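Local coordinates for fumarate lyase (Mesorhizobium sp., PDB 3C8T), which belongs to the largely helical fumarate lyase superfamily, whose members assemble as tetramers, as this protein does, at residues 144-157 with 353-367. Sequence-based numbering, arbitrary orientation.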
loop_
_atom_site.group_PDB
_atom_site.type_symbol
_atom_site.label_atom_id
_atom_site.label_comp_id
_atom_site.label_asym_id
_atom_site.label_seq_id
_atom_site.Cartn_x
_atom_site.Cartn_y
_atom_site.Cartn_z
ATOM N N THR A 144 17.302 33.220 -13.809
ATOM C CA THR A 144 16.551 33.770 -12.679
ATOM C C THR A 144 17.074 33.180 -11.329
ATOM O O THR A 144 16.772 31.994 -10.986
ATOM C CB THR A 144 15.055 33.453 -12.844
ATOM O OG1 THR A 144 14.634 33.705 -14.204
ATOM C CG2 THR A 144 14.184 34.287 -11.863
ATOM N N PRO A 145 17.846 33.976 -10.543
ATOM C CA PRO A 145 18.399 33.394 -9.308
ATOM C C PRO A 145 17.357 33.268 -8.189
ATOM O O PRO A 145 16.371 34.024 -8.136
ATOM C CB PRO A 145 19.506 34.365 -8.900
ATOM C CG PRO A 145 19.264 35.631 -9.681
ATOM C CD PRO A 145 18.184 35.407 -10.684
ATOM N N MET A 146 17.574 32.284 -7.330
ATOM C CA MET A 146 16.705 31.991 -6.188
ATOM C C MET A 146 17.509 31.153 -5.176
ATOM O O MET A 146 18.569 30.624 -5.512
ATOM C CB MET A 146 15.427 31.241 -6.632
ATOM C CG MET A 146 15.622 29.768 -7.125
ATOM S SD MET A 146 14.013 29.056 -7.627
ATOM C CE MET A 146 13.154 28.921 -6.042
ATOM N N ALA A 147 17.004 31.018 -3.956
ATOM C CA ALA A 147 17.635 30.111 -2.987
ATOM C C ALA A 147 17.355 28.631 -3.355
ATOM O O ALA A 147 16.192 28.250 -3.558
ATOM C CB ALA A 147 17.140 30.439 -1.588
ATOM N N GLY A 148 18.423 27.827 -3.494
ATOM C CA GLY A 148 18.361 26.376 -3.375
ATOM C C GLY A 148 17.956 25.980 -1.959
ATOM O O GLY A 148 18.389 26.618 -0.992
ATOM N N ARG A 149 17.119 24.948 -1.818
ATOM C CA ARG A 149 16.703 24.497 -0.484
ATOM C C ARG A 149 16.946 22.999 -0.226
ATOM O O ARG A 149 16.588 22.133 -1.043
ATOM C CB ARG A 149 15.226 24.854 -0.232
ATOM C CG ARG A 149 14.942 26.351 -0.275
ATOM C CD ARG A 149 13.489 26.664 -0.291
ATOM N NE ARG A 149 13.239 28.110 -0.184
ATOM C CZ ARG A 149 12.851 28.905 -1.198
ATOM N NH1 ARG A 149 12.656 28.411 -2.427
ATOM N NH2 ARG A 149 12.681 30.214 -0.983
ATOM N N THR A 150 17.565 22.709 0.910
ATOM C CA THR A 150 17.776 21.341 1.342
ATOM C C THR A 150 17.082 21.304 2.693
ATOM O O THR A 150 17.225 22.244 3.482
ATOM C CB THR A 150 19.264 20.973 1.436
ATOM O OG1 THR A 150 19.880 21.781 2.432
ATOM C CG2 THR A 150 19.964 21.225 0.070
ATOM N N HIS A 151 16.261 20.273 2.891
ATOM C CA HIS A 151 15.318 20.201 3.999
ATOM C C HIS A 151 14.647 21.526 4.346
ATOM O O HIS A 151 14.546 21.907 5.532
ATOM C CB HIS A 151 15.923 19.520 5.233
ATOM C CG HIS A 151 17.241 20.084 5.689
ATOM N ND1 HIS A 151 17.336 21.216 6.485
ATOM C CD2 HIS A 151 18.508 19.609 5.555
ATOM C CE1 HIS A 151 18.610 21.449 6.763
ATOM N NE2 HIS A 151 19.341 20.485 6.218
ATOM N N LEU A 152 14.174 22.197 3.286
ATOM C CA LEU A 152 13.361 23.411 3.350
ATOM C C LEU A 152 14.133 24.661 3.788
ATOM O O LEU A 152 13.539 25.725 3.994
ATOM C CB LEU A 152 12.071 23.222 4.178
ATOM C CG LEU A 152 11.186 22.018 3.825
ATOM C CD1 LEU A 152 10.272 21.703 5.022
ATOM C CD2 LEU A 152 10.347 22.300 2.547
ATOM N N GLN A 153 15.451 24.525 3.859
ATOM C CA GLN A 153 16.306 25.613 4.336
ATOM C C GLN A 153 17.345 26.046 3.302
ATOM O O GLN A 153 17.777 25.244 2.479
ATOM C CB GLN A 153 16.985 25.193 5.650
ATOM C CG GLN A 153 15.997 25.222 6.815
ATOM C CD GLN A 153 16.520 24.537 8.037
ATOM O OE1 GLN A 153 17.692 24.681 8.387
ATOM N NE2 GLN A 153 15.652 23.762 8.707
ATOM N N HIS A 154 17.748 27.317 3.366
ATOM C CA HIS A 154 18.592 27.891 2.339
ATOM C C HIS A 154 19.903 27.103 2.271
ATOM O O HIS A 154 20.530 26.815 3.303
ATOM C CB HIS A 154 18.796 29.391 2.604
ATOM C CG HIS A 154 17.602 30.238 2.244
ATOM N ND1 HIS A 154 17.663 31.615 2.123
ATOM C CD2 HIS A 154 16.313 29.906 2.000
ATOM C CE1 HIS A 154 16.462 32.094 1.823
ATOM N NE2 HIS A 154 15.620 31.076 1.771
ATOM N N ALA A 155 20.269 26.679 1.064
ATOM C CA ALA A 155 21.502 25.897 0.888
ATOM C C ALA A 155 22.543 26.711 0.096
ATOM O O ALA A 155 23.422 27.319 0.711
ATOM C CB ALA A 155 21.196 24.535 0.235
ATOM N N LEU A 156 22.433 26.749 -1.236
ATOM C CA LEU A 156 23.233 27.644 -2.066
ATOM C C LEU A 156 22.303 28.256 -3.096
ATOM O O LEU A 156 21.166 27.787 -3.252
ATOM C CB LEU A 156 24.367 26.901 -2.783
ATOM C CG LEU A 156 25.559 26.296 -2.020
ATOM C CD1 LEU A 156 26.475 25.579 -2.971
ATOM C CD2 LEU A 156 26.378 27.341 -1.205
ATOM N N PRO A 157 22.764 29.305 -3.818
ATOM C CA PRO A 157 21.929 29.795 -4.907
ATOM C C PRO A 157 21.678 28.761 -6.032
ATOM O O PRO A 157 22.591 28.015 -6.393
ATOM C CB PRO A 157 22.736 30.983 -5.443
ATOM C CG PRO A 157 23.627 31.369 -4.326
ATOM C CD PRO A 157 23.984 30.111 -3.667
ATOM N N MET A 353 11.763 36.117 -5.469
ATOM C CA MET A 353 12.862 35.172 -5.476
ATOM C C MET A 353 14.173 35.822 -4.999
ATOM O O MET A 353 14.942 35.226 -4.234
ATOM C CB MET A 353 13.041 34.530 -6.879
ATOM C CG MET A 353 11.996 33.436 -7.257
ATOM S SD MET A 353 12.091 32.793 -8.974
ATOM C CE MET A 353 10.883 31.444 -8.827
ATOM N N ARG A 354 14.428 37.016 -5.522
ATOM C CA ARG A 354 15.614 37.837 -5.244
ATOM C C ARG A 354 15.572 38.230 -3.762
ATOM O O ARG A 354 16.567 38.135 -3.051
ATOM C CB ARG A 354 15.540 39.095 -6.144
ATOM C CG ARG A 354 16.826 39.885 -6.388
ATOM C CD ARG A 354 16.638 41.183 -7.327
ATOM N NE ARG A 354 15.387 41.269 -8.128
ATOM C CZ ARG A 354 15.161 40.643 -9.296
ATOM N NH1 ARG A 354 16.091 39.846 -9.853
ATOM N NH2 ARG A 354 13.992 40.797 -9.916
ATOM N N GLU A 355 14.402 38.651 -3.291
ATOM C CA GLU A 355 14.243 39.034 -1.895
ATOM C C GLU A 355 14.521 37.866 -0.942
ATOM O O GLU A 355 15.204 38.031 0.085
ATOM C CB GLU A 355 12.854 39.626 -1.686
ATOM C CG GLU A 355 12.478 39.980 -0.216
ATOM C CD GLU A 355 11.004 40.437 -0.091
ATOM O OE1 GLU A 355 10.326 40.042 0.900
ATOM O OE2 GLU A 355 10.521 41.174 -1.010
ATOM N N ASN A 356 14.029 36.673 -1.275
ATOM C CA ASN A 356 14.250 35.533 -0.386
ATOM C C ASN A 356 15.737 35.102 -0.415
ATOM O O ASN A 356 16.308 34.726 0.608
ATOM C CB ASN A 356 13.284 34.366 -0.712
ATOM C CG ASN A 356 11.808 34.759 -0.538
ATOM O OD1 ASN A 356 11.480 35.619 0.272
ATOM N ND2 ASN A 356 10.924 34.122 -1.286
ATOM N N LEU A 357 16.349 35.181 -1.587
ATOM C CA LEU A 357 17.752 34.887 -1.740
ATOM C C LEU A 357 18.620 35.808 -0.850
ATOM O O LEU A 357 19.586 35.340 -0.274
ATOM C CB LEU A 357 18.160 34.914 -3.242
ATOM C CG LEU A 357 19.604 34.555 -3.653
ATOM C CD1 LEU A 357 20.051 33.166 -3.251
ATOM C CD2 LEU A 357 19.848 34.817 -5.181
ATOM N N ASP A 358 18.249 37.088 -0.719
ATOM C CA ASP A 358 18.949 38.017 0.176
ATOM C C ASP A 358 18.619 37.851 1.667
ATOM O O ASP A 358 19.262 38.491 2.508
ATOM C CB ASP A 358 18.724 39.481 -0.246
ATOM C CG ASP A 358 19.406 39.832 -1.593
ATOM O OD1 ASP A 358 20.445 39.197 -1.950
ATOM O OD2 ASP A 358 18.896 40.755 -2.300
ATOM N N HIS A 359 17.668 36.969 2.001
ATOM C CA HIS A 359 17.187 36.803 3.382
ATOM C C HIS A 359 18.368 36.603 4.357
ATOM O O HIS A 359 18.425 37.260 5.409
ATOM C CB HIS A 359 16.146 35.656 3.504
ATOM C CG HIS A 359 15.721 35.370 4.919
ATOM N ND1 HIS A 359 16.500 34.645 5.801
ATOM C CD2 HIS A 359 14.626 35.763 5.622
ATOM C CE1 HIS A 359 15.903 34.603 6.981
ATOM N NE2 HIS A 359 14.761 35.265 6.898
ATOM N N SER A 360 19.297 35.719 3.993
ATOM C CA SER A 360 20.445 35.377 4.852
ATOM C C SER A 360 21.612 36.394 4.781
ATOM O O SER A 360 22.600 36.248 5.480
ATOM C CB SER A 360 20.955 33.969 4.528
ATOM O OG SER A 360 21.488 33.915 3.200
ATOM N N ARG A 361 21.484 37.420 3.949
ATOM C CA ARG A 361 22.469 38.497 3.868
ATOM C C ARG A 361 23.886 37.973 3.653
ATOM O O ARG A 361 24.838 38.407 4.333
ATOM C CB ARG A 361 22.372 39.418 5.092
ATOM C CG ARG A 361 20.925 39.904 5.344
ATOM C CD ARG A 361 20.847 41.048 6.365
ATOM N NE ARG A 361 21.675 42.203 5.988
ATOM C CZ ARG A 361 21.995 43.184 6.837
ATOM N NH1 ARG A 361 21.539 43.132 8.096
ATOM N NH2 ARG A 361 22.764 44.199 6.440
ATOM N N GLY A 362 24.000 37.033 2.709
ATOM C CA GLY A 362 25.276 36.516 2.260
ATOM C C GLY A 362 25.646 35.200 2.905
ATOM O O GLY A 362 26.527 34.504 2.437
ATOM N N LEU A 363 24.966 34.833 3.980
ATOM C CA LEU A 363 25.258 33.564 4.649
ATOM C C LEU A 363 25.134 32.389 3.672
ATOM O O LEU A 363 25.943 31.481 3.689
ATOM C CB LEU A 363 24.372 33.388 5.886
ATOM C CG LEU A 363 24.834 34.316 7.035
ATOM C CD1 LEU A 363 23.667 34.789 7.916
ATOM C CD2 LEU A 363 25.880 33.640 7.889
ATOM N N ILE A 364 24.153 32.466 2.774
ATOM C CA ILE A 364 23.907 31.422 1.770
ATOM C C ILE A 364 25.098 31.161 0.829
ATOM O O ILE A 364 25.113 30.145 0.137
ATOM C CB ILE A 364 22.592 31.731 0.945
ATOM C CG1 ILE A 364 22.023 30.464 0.266
ATOM C CG2 ILE A 364 22.818 32.906 -0.040
ATOM C CD1 ILE A 364 20.763 30.721 -0.501
ATOM N N VAL A 365 26.058 32.091 0.788
ATOM C CA VAL A 365 27.292 31.968 -0.012
ATOM C C VAL A 365 28.593 32.024 0.859
ATOM O O VAL A 365 29.706 32.279 0.364
ATOM C CB VAL A 365 27.337 32.940 -1.248
ATOM C CG1 VAL A 365 26.270 32.529 -2.285
ATOM C CG2 VAL A 365 27.179 34.440 -0.853
ATOM N N ALA A 366 28.466 31.710 2.150
ATOM C CA ALA A 366 29.647 31.449 2.987
ATOM C C ALA A 366 30.656 30.546 2.257
ATOM O O ALA A 366 31.861 30.835 2.250
ATOM C CB ALA A 366 29.235 30.829 4.300
ATOM N N GLU A 367 30.159 29.459 1.639
ATOM C CA GLU A 367 31.011 28.535 0.859
ATOM C C GLU A 367 31.921 29.236 -0.175
ATOM O O GLU A 367 33.080 28.847 -0.343
ATOM C CB GLU A 367 30.161 27.481 0.124
ATOM C CG GLU A 367 31.011 26.283 -0.353
ATOM C CD GLU A 367 30.297 25.380 -1.384
ATOM O OE1 GLU A 367 29.952 24.213 -1.021
ATOM O OE2 GLU A 367 30.100 25.828 -2.554
HETATM O O HOH W 1 14.621 32.292 -3.425
#
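One ordered water joins Ala147 to Met353: it accepts from Ala147 N at 2.8 Å and donates to Met353 O, pinning strand 145-150 to helix 350-357 and satisfying both backbone atoms at once. The side-chain packing around this bridge is mostly apolar. Leu357, its CG swung anti to the backbone N (chi1 -177°), sends CD2 to Pro145 CB at 3.8 Å and rests CD1 on the Met146 carbonyl and against Pro157. The extended Met353 chain runs past Met146 CB and brings its SD to Thr144 CG2. Further along, Ile364 CD1 touches both Ala147 CB, 3.8 Å away, and His154 CB, while Pro157 CG meets Val365 CG1 at 3.5 Å. The imidazole of His154 has Ala147 CB over the centre of one face, 3.6 Å from the ring plane, and turns its CE1 edge to Asn356 O, 2.9 Å away. Ser360 OG accepts from Ile364 N, bracing the turn that delivers the isoleucine. The chemistry thus divides the labour: side-chain packing and one water join the antiparallel hairpin to the helical segment, whereas Arg149 and His154 reach across the subunit boundary to Glu259 of a third subunit, Arg149 also pairing with Glu262 of its own chain. The hydrogen bond from His154 NE2 to that Glu259, with Ala147 against one face, probably fixes the rotation of the ring.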